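Local coordinates for glucose-inhibited division protein A-related protein, probable oxidoreductase (Thermus thermophilus, PDB 2CUL), which binds flavin-adenine dinucleotide in a Rossmann-type fold and is probably an oxidoreductase related to the glucose-inhibited division protein A family, at residues T92-L95 / R100-G103; L129-V134 / G139-A144; P52-E57 / R215-G220. All blocks are in the same frame, centred on the assembly; numbering follows the deposited sequence.

Contact 1 (T92-L95 / R100-G103)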
loop_
_atom_site.group_PDB
_atom_site.type_symbol
_atom_site.label_atom_id
_atom_site.label_comp_id
_atom_site.label_asym_id
_atom_site.label_seq_id
_atom_site.Cartn_x
_atom_site.Cartn_y
_atom_site.Cartn_z
ATOM N N THR A 92 10.181 -8.162 -2.804
ATOM C CA THR A 92 10.769 -8.376 -4.120
ATOM C C THR A 92 10.061 -9.457 -4.926
ATOM O O THR A 92 10.356 -9.654 -6.104
ATOM C CB THR A 92 12.253 -8.770 -3.994
ATOM O OG1 THR A 92 12.370 -9.909 -3.132
ATOM C CG2 THR A 92 13.070 -7.616 -3.430
ATOM N N GLY A 93 9.133 -10.161 -4.292
ATOM C CA GLY A 93 8.417 -11.211 -4.993
ATOM C C GLY A 93 7.414 -11.911 -4.102
ATOM O O GLY A 93 7.379 -11.688 -2.894
ATOM N N LEU A 94 6.589 -12.761 -4.698
ATOM C CA LEU A 94 5.578 -13.482 -3.940
ATOM C C LEU A 94 6.065 -14.849 -3.477
ATOM O O LEU A 94 6.670 -15.594 -4.253
ATOM C CB LEU A 94 4.317 -13.670 -4.792
ATOM C CG LEU A 94 3.661 -12.414 -5.377
ATOM C CD1 LEU A 94 2.378 -12.808 -6.097
ATOM C CD2 LEU A 94 3.360 -11.415 -4.265
ATOM N N LEU A 95 5.832 -15.170 -2.206
ATOM C CA LEU A 95 6.204 -16.483 -1.691
ATOM C C LEU A 95 5.025 -17.377 -2.048
ATOM O O LEU A 95 3.893 -17.103 -1.649
ATOM C CB LEU A 95 6.374 -16.459 -0.171
ATOM C CG LEU A 95 7.621 -15.808 0.415
ATOM C CD1 LEU A 95 7.560 -15.902 1.935
ATOM C CD2 LEU A 95 8.866 -16.513 -0.108
ATOM N N ARG A 100 -0.865 -20.823 -4.151
ATOM C CA ARG A 100 -1.200 -19.973 -3.014
ATOM C C ARG A 100 -0.083 -19.047 -2.541
ATOM O O ARG A 100 1.052 -19.475 -2.320
ATOM C CB ARG A 100 -1.661 -20.836 -1.834
ATOM C CG ARG A 100 -1.952 -20.045 -0.564
ATOM C CD ARG A 100 -2.565 -20.929 0.512
ATOM N NE ARG A 100 -3.952 -21.267 0.208
ATOM C CZ ARG A 100 -4.973 -20.422 0.330
ATOM N NH1 ARG A 100 -4.767 -19.183 0.757
ATOM N NH2 ARG A 100 -6.200 -20.813 0.017
ATOM N N VAL A 101 -0.420 -17.768 -2.386
ATOM C CA VAL A 101 0.535 -16.784 -1.897
ATOM C C VAL A 101 0.519 -16.890 -0.377
ATOM O O VAL A 101 -0.534 -16.747 0.250
ATOM C CB VAL A 101 0.137 -15.349 -2.305
ATOM C CG1 VAL A 101 1.152 -14.348 -1.753
ATOM C CG2 VAL A 101 0.076 -15.243 -3.824
ATOM N N VAL A 102 1.685 -17.148 0.208
ATOM C CA VAL A 102 1.799 -17.288 1.655
ATOM C C VAL A 102 2.645 -16.186 2.286
ATOM O O VAL A 102 2.831 -16.157 3.503
ATOM C CB VAL A 102 2.420 -18.648 2.027
ATOM C CG1 VAL A 102 1.498 -19.775 1.589
ATOM C CG2 VAL A 102 3.783 -18.789 1.369
ATOM N N GLY A 103 3.158 -15.283 1.460
ATOM C CA GLY A 103 3.972 -14.198 1.978
ATOM C C GLY A 103 4.759 -13.550 0.860
ATOM O O GLY A 103 4.406 -13.687 -0.311
#
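Leu95 and Gly103 face each other across two antiparallel strands of a beta hairpin, their CA atoms 4.9 Å apart, and the backbone supplies the only hydrogen bonds between the two segments. Leu95 N gives its hydrogen to Gly103 O at 2.8 Å, and Val102 N returns one to Leu95 O at 2.9 Å. Both are nearly straight at the hydrogen. Leu95 O also receives a CA-H...O contact from Val101.

The side chain of Leu95 lies over the backbone of Gly103, with CD1 4.0 Å from Gly103 CA. A CB on Gly103 would be driven against that methyl, and at this residue's backbone angles it would also collide with the carbonyl O of Val102, a second reason for glycine. With Val102 CG1 anti to the carbonyl carbon (chi1 -64°), CG2 is left between backbone N and carbonyl carbon, 3.8 Å from Leu95 CB. Elsewhere Leu94 CD1 meets Val101 CG2 at 4.0 Å, the two side chains crossing at a slant.

The chain turns a corner at Gly93, and beyond it Leu94 rests on Leu153 of helix 148-155 while its amide is bonded to Asp152. Strand 100-106 in turn continues the mixed sheet, the backbone of Val102 being hydrogen-bonded to Gly114 next to strand 112-113.

Contact 2 (L129-V134 / G139-A144); sequences LFLGGV and GRLSEA. With FAD (flavin-adenine dinucleotide), chain B.
Leu129 presses a methyl, CD1, against the peptide joining Arg140 to Leu141, an unusual way for segments so near in sequence to meet, since they share no hydrogen bond. That methyl lies 3.6 Å from Leu141 N, an amide whose hydrogen-bonding partner is the Tyr176 hydroxyl. Farther along, Leu131 CD2 and Leu141 CD1 touch at 3.9 Å as their side chains pass at an angle. Each of these leucines has CG anti to its own backbone N; for Leu131 (chi1 177°) this lets CD2 reach Leu141.

The Arg140 side chain serves Glu143 and the cofactor, bending at chi3 (47°) to bring the guanidinium between a carboxylate and a phosphate. It grips Glu143 side-on: NE reaches Glu143 OE2 at 2.7 Å, in the guanidinium plane but above that of the carboxylate, and NH2 reaches Glu143 OE1 at 2.9 Å on the syn side. The remaining nitrogen, NH1, donates to O1A of the FAD at 3.0 Å, a bond about as bent as that of NH2, whereas the NE bond is nearly straight. Held by two anions, the guanidinium has little freedom to rotate, and Phe43 adds a cation-pi contact. A methionine at Arg140 would probably leave the Glu143 carboxylate without its cationic mate and O1A without this donor.

The type II turn from Arg140 to Glu143, closed by Glu143 N on Arg140 O at 2.9 Å, brings the salt-bridged pair together. Arg140 forms part of the FAD pocket, where an arginine from beyond the nucleotide-binding sheet meets the pyrophosphate of a Rossmann-type flavoprotein.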
loop_
_atom_site.group_PDB
_atom_site.type_symbol
_atom_site.label_atom_id
_atom_site.label_comp_id
_atom_site.label_asym_id
_atom_site.label_seq_id
_atom_site.Cartn_x
_atom_site.Cartn_y
_atom_site.Cartn_z
ATOM N N LEU A 129 9.312 8.879 -12.633
ATOM C CA LEU A 129 8.996 10.219 -12.156
ATOM C C LEU A 129 9.662 11.256 -13.055
ATOM O O LEU A 129 10.887 11.288 -13.179
ATOM C CB LEU A 129 9.467 10.370 -10.706
ATOM C CG LEU A 129 8.983 11.593 -9.922
ATOM C CD1 LEU A 129 9.072 11.297 -8.434
ATOM C CD2 LEU A 129 9.808 12.821 -10.293
ATOM N N PHE A 130 8.839 12.092 -13.680
ATOM C CA PHE A 130 9.310 13.130 -14.588
ATOM C C PHE A 130 9.338 14.485 -13.893
ATOM O O PHE A 130 8.296 15.085 -13.632
ATOM C CB PHE A 130 8.394 13.193 -15.813
ATOM C CG PHE A 130 8.263 11.879 -16.531
ATOM C CD1 PHE A 130 9.222 11.478 -17.455
ATOM C CD2 PHE A 130 7.205 11.023 -16.249
ATOM C CE1 PHE A 130 9.131 10.239 -18.088
ATOM C CE2 PHE A 130 7.104 9.781 -16.874
ATOM C CZ PHE A 130 8.070 9.389 -17.796
ATOM N N LEU A 131 10.543 14.960 -13.600
ATOM C CA LEU A 131 10.729 16.241 -12.931
ATOM C C LEU A 131 11.735 17.088 -13.700
ATOM O O LEU A 131 12.943 16.908 -13.567
ATOM C CB LEU A 131 11.221 16.014 -11.499
ATOM C CG LEU A 131 11.554 17.245 -10.652
ATOM C CD1 LEU A 131 10.397 18.230 -10.668
ATOM C CD2 LEU A 131 11.861 16.797 -9.234
ATOM N N GLY A 132 11.225 18.014 -14.505
ATOM C CA GLY A 132 12.097 18.866 -15.288
ATOM C C GLY A 132 12.765 18.083 -16.400
ATOM O O GLY A 132 12.091 17.464 -17.225
ATOM N N GLY A 133 14.094 18.101 -16.420
ATOM C CA GLY A 133 14.823 17.383 -17.449
ATOM C C GLY A 133 15.390 16.059 -16.973
ATOM O O GLY A 133 16.366 15.559 -17.534
ATOM N N VAL A 134 14.782 15.484 -15.940
ATOM C CA VAL A 134 15.252 14.211 -15.409
ATOM C C VAL A 134 14.104 13.221 -15.222
ATOM O O VAL A 134 12.953 13.615 -15.041
ATOM C CB VAL A 134 15.967 14.408 -14.053
ATOM C CG1 VAL A 134 14.971 14.872 -13.002
ATOM C CG2 VAL A 134 16.640 13.115 -13.624
ATOM N N GLY A 139 8.258 6.286 -7.037
ATOM C CA GLY A 139 6.806 6.354 -7.020
ATOM C C GLY A 139 6.278 7.676 -6.492
ATOM O O GLY A 139 5.101 7.986 -6.644
ATOM N N ARG A 140 7.161 8.450 -5.870
ATOM C CA ARG A 140 6.821 9.755 -5.304
ATOM C C ARG A 140 8.153 10.473 -5.101
ATOM O O ARG A 140 9.194 9.830 -5.012
ATOM C CB ARG A 140 6.073 9.573 -3.973
ATOM C CG ARG A 140 5.682 10.860 -3.250
ATOM C CD ARG A 140 4.538 10.601 -2.259
ATOM N NE ARG A 140 4.817 9.414 -1.459
ATOM C CZ ARG A 140 3.989 8.383 -1.319
ATOM N NH1 ARG A 140 2.799 8.385 -1.913
ATOM N NH2 ARG A 140 4.379 7.319 -0.631
ATOM N N LEU A 141 8.129 11.800 -5.041
ATOM C CA LEU A 141 9.361 12.562 -4.878
ATOM C C LEU A 141 10.273 12.014 -3.779
ATOM O O LEU A 141 9.848 11.811 -2.641
ATOM C CB LEU A 141 9.036 14.035 -4.600
ATOM C CG LEU A 141 10.234 14.989 -4.594
ATOM C CD1 LEU A 141 10.992 14.869 -5.905
ATOM C CD2 LEU A 141 9.755 16.417 -4.377
ATOM N N SER A 142 11.528 11.757 -4.143
ATOM C CA SER A 142 12.537 11.252 -3.214
ATOM C C SER A 142 12.283 9.856 -2.650
ATOM O O SER A 142 12.954 9.439 -1.704
ATOM C CB SER A 142 12.718 12.237 -2.057
ATOM O OG SER A 142 13.150 13.498 -2.535
ATOM N N GLU A 143 11.324 9.140 -3.225
ATOM C CA GLU A 143 10.999 7.793 -2.771
ATOM C C GLU A 143 11.232 6.791 -3.895
ATOM O O GLU A 143 10.380 6.598 -4.761
ATOM C CB GLU A 143 9.543 7.732 -2.302
ATOM C CG GLU A 143 9.285 8.561 -1.052
ATOM C CD GLU A 143 7.838 8.528 -0.614
ATOM O OE1 GLU A 143 7.262 7.423 -0.568
ATOM O OE2 GLU A 143 7.279 9.604 -0.311
ATOM N N ALA A 144 12.398 6.157 -3.866
ATOM C CA ALA A 144 12.778 5.190 -4.888
ATOM C C ALA A 144 11.853 3.981 -4.981
ATOM O O ALA A 144 11.177 3.612 -4.017
ATOM C CB ALA A 144 14.208 4.725 -4.645
HETATM P PA FAD B . 0.966 5.039 -1.296
HETATM O O1A FAD B . 1.897 5.574 -2.302
HETATM O O2A FAD B . 0.334 5.960 -0.316
HETATM O O5B FAD B . 1.695 3.894 -0.458
HETATM C C5B FAD B . 2.400 2.850 -1.131
HETATM C C4B FAD B . 3.404 2.307 -0.121
HETATM O O4B FAD B . 3.877 1.060 -0.632
HETATM C C3B FAD B . 4.647 3.195 0.085
HETATM O O3B FAD B . 4.913 3.427 1.451
HETATM C C2B FAD B . 5.730 2.429 -0.616
HETATM O O2B FAD B . 7.048 2.703 -0.201
HETATM C C1B FAD B . 5.275 0.990 -0.389
HETATM N N9A FAD B . 5.837 0.008 -1.313
HETATM C C8A FAD B . 5.722 -0.003 -2.684
HETATM N N7A FAD B . 6.347 -1.038 -3.233
HETATM C C5A FAD B . 6.888 -1.723 -2.162
HETATM C C6A FAD B . 7.664 -2.905 -2.090
HETATM N N6A FAD B . 8.027 -3.611 -3.146
HETATM N N1A FAD B . 8.055 -3.334 -0.832
HETATM C C2A FAD B . 7.690 -2.618 0.286
HETATM N N3A FAD B . 6.948 -1.479 0.278
HETATM C C4A FAD B . 6.576 -1.075 -0.966
HETATM N N1 FAD B . -4.260 12.083 -4.180
HETATM C C2 FAD B . -4.675 13.168 -3.441
HETATM O O2 FAD B . -5.670 13.116 -2.760
HETATM N N3 FAD B . -3.913 14.345 -3.494
HETATM C C4 FAD B . -2.767 14.496 -4.244
HETATM O O4 FAD B . -2.136 15.575 -4.243
HETATM C C4X FAD B . -2.344 13.385 -5.004
HETATM N N5 FAD B . -1.204 13.465 -5.791
HETATM C C5X FAD B . -0.784 12.380 -6.538
HETATM C C6 FAD B . 0.365 12.485 -7.321
HETATM C C7 FAD B . 0.844 11.413 -8.097
HETATM C C7M FAD B . 2.098 11.595 -8.916
HETATM C C8 FAD B . 0.112 10.172 -8.070
HETATM C C8M FAD B . 0.560 8.975 -8.864
HETATM C C9 FAD B . -1.061 10.051 -7.286
HETATM C C9A FAD B . -1.536 11.139 -6.506
HETATM N N10 FAD B . -2.721 11.060 -5.692
HETATM C C10 FAD B . -3.125 12.181 -4.945
HETATM C "C1'" FAD B . -3.567 9.801 -5.625
HETATM C "C2'" FAD B . -3.506 8.924 -4.354
HETATM O "O2'" FAD B . -4.243 9.537 -3.330
HETATM C "C3'" FAD B . -2.065 8.680 -3.864
HETATM O "O3'" FAD B . -1.277 8.047 -4.871
HETATM C "C4'" FAD B . -1.998 7.768 -2.622
HETATM O "O4'" FAD B . -0.701 7.810 -2.029
HETATM C "C5'" FAD B . -2.362 6.329 -3.038
HETATM O "O5'" FAD B . -2.351 5.477 -1.881
HETATM P P FAD B . -1.704 4.030 -1.890
HETATM O O1P FAD B . -1.960 3.505 -0.538
HETATM O O2P FAD B . -2.231 3.213 -3.036
HETATM O O3P FAD B . -0.166 4.255 -2.137
#

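Contact 3 (P52-E57 / R215-G220); sequences PGSLLE and RMSEEG. With FAD (flavin-adenine dinucleotide), chain B.
Ser217 is the residue of helix 213-230 that meets both Ser54 and Leu56. Its OG lies 3.5 Å from Ser54 CB, and its CB is 3.9 Å from Leu56 CD2, so one small side chain fills the space between the capping serine and the leucine in the first turn of helix 55-59. The OG of Ser217 is anti to its backbone N (chi1 175°), a setting that turns it toward Ser54 CB; the two hydroxyl oxygens stay 3.9 Å apart and do not pair.

Each hydroxyl is engaged elsewhere. Ser217 OG is hydrogen-bonded to Glu17 OE1 on helix 13-24, and the same carboxylate accepts from Leu55 N and Leu56 N, so a single acid ties the start of helix 55-59 to helix 213-230. Ser54 occupies the N-cap: its OG, placed between backbone N and carbonyl carbon (chi1 62°), accepts from Glu57 N at 3.0 Å and is also bonded to Pro51 O. Separately, Gly53 N is bonded to Glu57 OE1 at 2.7 Å, on the syn side but tilted from the carboxylate plane, fastening the loop to the helix that it leads into.

One residue before Ser217, Met216 turns to the cofactor. Met216 CG lies 3.4 Å from FAD O5', and SD 3.5 Å from FAD C5', in van der Waals contact beside the ribityl-phosphate link. Leu56 and Met216 both rest on Phe13 of helix 13-24. This is helix packing around the first helix of a Rossmann-type FAD-binding fold, with the C-terminal helix lining the dinucleotide pocket.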
loop_
_atom_site.group_PDB
_atom_site.type_symbol
_atom_site.label_atom_id
_atom_site.label_comp_id
_atom_site.label_asym_id
_atom_site.label_seq_id
_atom_site.Cartn_x
_atom_site.Cartn_y
_atom_site.Cartn_z
ATOM N N PRO A 52 -15.071 9.387 8.089
ATOM C CA PRO A 52 -15.237 9.454 9.545
ATOM C C PRO A 52 -14.497 8.378 10.343
ATOM O O PRO A 52 -14.596 7.188 10.045
ATOM C CB PRO A 52 -16.751 9.363 9.717
ATOM C CG PRO A 52 -17.263 10.048 8.484
ATOM C CD PRO A 52 -16.376 9.460 7.408
ATOM N N GLY A 53 -13.748 8.817 11.353
ATOM C CA GLY A 53 -13.008 7.907 12.214
ATOM C C GLY A 53 -11.804 7.211 11.606
ATOM O O GLY A 53 -11.195 6.357 12.246
ATOM N N SER A 54 -11.450 7.582 10.383
ATOM C CA SER A 54 -10.320 6.966 9.695
ATOM C C SER A 54 -8.964 7.409 10.225
ATOM O O SER A 54 -8.848 8.425 10.908
ATOM C CB SER A 54 -10.379 7.288 8.201
ATOM O OG SER A 54 -10.287 8.689 7.983
ATOM N N LEU A 55 -7.937 6.632 9.899
ATOM C CA LEU A 55 -6.575 6.962 10.290
ATOM C C LEU A 55 -6.248 8.284 9.604
ATOM O O LEU A 55 -5.573 9.142 10.166
ATOM C CB LEU A 55 -5.605 5.881 9.805
ATOM C CG LEU A 55 -4.115 6.203 9.934
ATOM C CD1 LEU A 55 -3.727 6.299 11.403
ATOM C CD2 LEU A 55 -3.300 5.119 9.240
ATOM N N LEU A 56 -6.740 8.436 8.377
ATOM C CA LEU A 56 -6.519 9.650 7.602
ATOM C C LEU A 56 -7.045 10.873 8.359
ATOM O O LEU A 56 -6.351 11.881 8.479
ATOM C CB LEU A 56 -7.211 9.529 6.236
ATOM C CG LEU A 56 -7.285 10.783 5.360
ATOM C CD1 LEU A 56 -5.889 11.326 5.093
ATOM C CD2 LEU A 56 -7.996 10.439 4.051
ATOM N N GLU A 57 -8.265 10.774 8.882
ATOM C CA GLU A 57 -8.862 11.878 9.630
ATOM C C GLU A 57 -8.084 12.165 10.911
ATOM O O GLU A 57 -7.821 13.320 11.249
ATOM C CB GLU A 57 -10.319 11.559 9.977
ATOM C CG GLU A 57 -11.005 12.634 10.816
ATOM C CD GLU A 57 -12.489 12.378 11.011
ATOM O OE1 GLU A 57 -12.849 11.319 11.558
ATOM O OE2 GLU A 57 -13.295 13.244 10.616
ATOM N N ARG A 215 -10.428 8.258 -1.031
ATOM C CA ARG A 215 -10.806 7.038 -1.735
ATOM C C ARG A 215 -9.891 5.899 -1.291
ATOM O O ARG A 215 -10.342 4.775 -1.068
ATOM C CB ARG A 215 -10.682 7.250 -3.244
ATOM C CG ARG A 215 -11.148 6.075 -4.083
ATOM C CD ARG A 215 -12.664 6.019 -4.171
ATOM N NE ARG A 215 -13.112 4.929 -5.032
ATOM C CZ ARG A 215 -14.348 4.805 -5.500
ATOM N NH1 ARG A 215 -15.271 5.708 -5.192
ATOM N NH2 ARG A 215 -14.664 3.779 -6.278
ATOM N N MET A 216 -8.600 6.195 -1.170
ATOM C CA MET A 216 -7.629 5.194 -0.734
ATOM C C MET A 216 -8.015 4.715 0.658
ATOM O O MET A 216 -8.004 3.517 0.943
ATOM C CB MET A 216 -6.223 5.795 -0.692
ATOM C CG MET A 216 -5.687 6.241 -2.043
ATOM S SD MET A 216 -5.524 4.882 -3.235
ATOM C CE MET A 216 -6.969 5.188 -4.273
ATOM N N SER A 217 -8.358 5.665 1.521
ATOM C CA SER A 217 -8.758 5.359 2.889
ATOM C C SER A 217 -10.044 4.535 2.924
ATOM O O SER A 217 -10.129 3.543 3.648
ATOM C CB SER A 217 -8.945 6.660 3.676
ATOM O OG SER A 217 -9.453 6.401 4.973
ATOM N N GLU A 218 -11.047 4.946 2.149
ATOM C CA GLU A 218 -12.312 4.217 2.107
ATOM C C GLU A 218 -12.085 2.797 1.605
ATOM O O GLU A 218 -12.688 1.846 2.108
ATOM C CB GLU A 218 -13.312 4.941 1.202
ATOM C CG GLU A 218 -13.604 6.352 1.665
ATOM C CD GLU A 218 -14.414 7.149 0.663
ATOM O OE1 GLU A 218 -14.273 6.900 -0.555
ATOM O OE2 GLU A 218 -15.177 8.039 1.096
ATOM N N GLU A 219 -11.209 2.648 0.618
ATOM C CA GLU A 219 -10.926 1.325 0.083
ATOM C C GLU A 219 -10.224 0.444 1.107
ATOM O O GLU A 219 -10.521 -0.744 1.211
ATOM C CB GLU A 219 -10.098 1.439 -1.197
ATOM C CG GLU A 219 -10.944 1.846 -2.393
ATOM C CD GLU A 219 -11.952 0.771 -2.759
ATOM O OE1 GLU A 219 -11.562 -0.200 -3.437
ATOM O OE2 GLU A 219 -13.130 0.883 -2.354
ATOM N N GLY A 220 -9.300 1.028 1.866
ATOM C CA GLY A 220 -8.597 0.266 2.884
ATOM C C GLY A 220 -9.550 -0.217 3.962
ATOM O O GLY A 220 -9.442 -1.349 4.439
HETATM P PA FAD B . 0.966 5.039 -1.296
HETATM O O1A FAD B . 1.897 5.574 -2.302
HETATM O O2A FAD B . 0.334 5.960 -0.316
HETATM O O5B FAD B . 1.695 3.894 -0.458
HETATM C C5B FAD B . 2.400 2.850 -1.131
HETATM C C4B FAD B . 3.404 2.307 -0.121
HETATM O O4B FAD B . 3.877 1.060 -0.632
HETATM C C3B FAD B . 4.647 3.195 0.085
HETATM O O3B FAD B . 4.913 3.427 1.451
HETATM C C2B FAD B . 5.730 2.429 -0.616
HETATM O O2B FAD B . 7.048 2.703 -0.201
HETATM C C1B FAD B . 5.275 0.990 -0.389
HETATM N N9A FAD B . 5.837 0.008 -1.313
HETATM C C8A FAD B . 5.722 -0.003 -2.684
HETATM N N7A FAD B . 6.347 -1.038 -3.233
HETATM C C5A FAD B . 6.888 -1.723 -2.162
HETATM C C6A FAD B . 7.664 -2.905 -2.090
HETATM N N6A FAD B . 8.027 -3.611 -3.146
HETATM N N1A FAD B . 8.055 -3.334 -0.832
HETATM C C2A FAD B . 7.690 -2.618 0.286
HETATM N N3A FAD B . 6.948 -1.479 0.278
HETATM C C4A FAD B . 6.576 -1.075 -0.966
HETATM N N1 FAD B . -4.260 12.083 -4.180
HETATM C C2 FAD B . -4.675 13.168 -3.441
HETATM O O2 FAD B . -5.670 13.116 -2.760
HETATM N N3 FAD B . -3.913 14.345 -3.494
HETATM C C4 FAD B . -2.767 14.496 -4.244
HETATM O O4 FAD B . -2.136 15.575 -4.243
HETATM C C4X FAD B . -2.344 13.385 -5.004
HETATM N N5 FAD B . -1.204 13.465 -5.791
HETATM C C5X FAD B . -0.784 12.380 -6.538
HETATM C C6 FAD B . 0.365 12.485 -7.321
HETATM C C7 FAD B . 0.844 11.413 -8.097
HETATM C C7M FAD B . 2.098 11.595 -8.916
HETATM C C8 FAD B . 0.112 10.172 -8.070
HETATM C C8M FAD B . 0.560 8.975 -8.864
HETATM C C9 FAD B . -1.061 10.051 -7.286
HETATM C C9A FAD B . -1.536 11.139 -6.506
HETATM N N10 FAD B . -2.721 11.060 -5.692
HETATM C C10 FAD B . -3.125 12.181 -4.945
HETATM C "C1'" FAD B . -3.567 9.801 -5.625
HETATM C "C2'" FAD B . -3.506 8.924 -4.354
HETATM O "O2'" FAD B . -4.243 9.537 -3.330
HETATM C "C3'" FAD B . -2.065 8.680 -3.864
HETATM O "O3'" FAD B . -1.277 8.047 -4.871
HETATM C "C4'" FAD B . -1.998 7.768 -2.622
HETATM O "O4'" FAD B . -0.701 7.810 -2.029
HETATM C "C5'" FAD B . -2.362 6.329 -3.038
HETATM O "O5'" FAD B . -2.351 5.477 -1.881
HETATM P P FAD B . -1.704 4.030 -1.890
HETATM O O1P FAD B . -1.960 3.505 -0.538
HETATM O O2P FAD B . -2.231 3.213 -3.036
HETATM O O3P FAD B . -0.166 4.255 -2.137
#

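Contacts 2 and 3 converge on the same FAD. Their centres lie 26 Å apart and their nearest atoms about 9 Å, and the cofactor spans the gap: Arg140 holds a phosphate oxygen from one, while Met216 packs by the ribityl end of the pyrophosphate from the other. Contact 1 stands apart, its centre 28 Å from that of contact 2 and 27 Å from that of contact 3, on the opposite side of the chain's centre from contact 3. Even so, the CA of Gly93 lies about 8 Å from the nearest FAD atom, on the adenine. In sequence, contacts 1 and 2 follow one another, and both fall within the long stretch between the segments of contact 3.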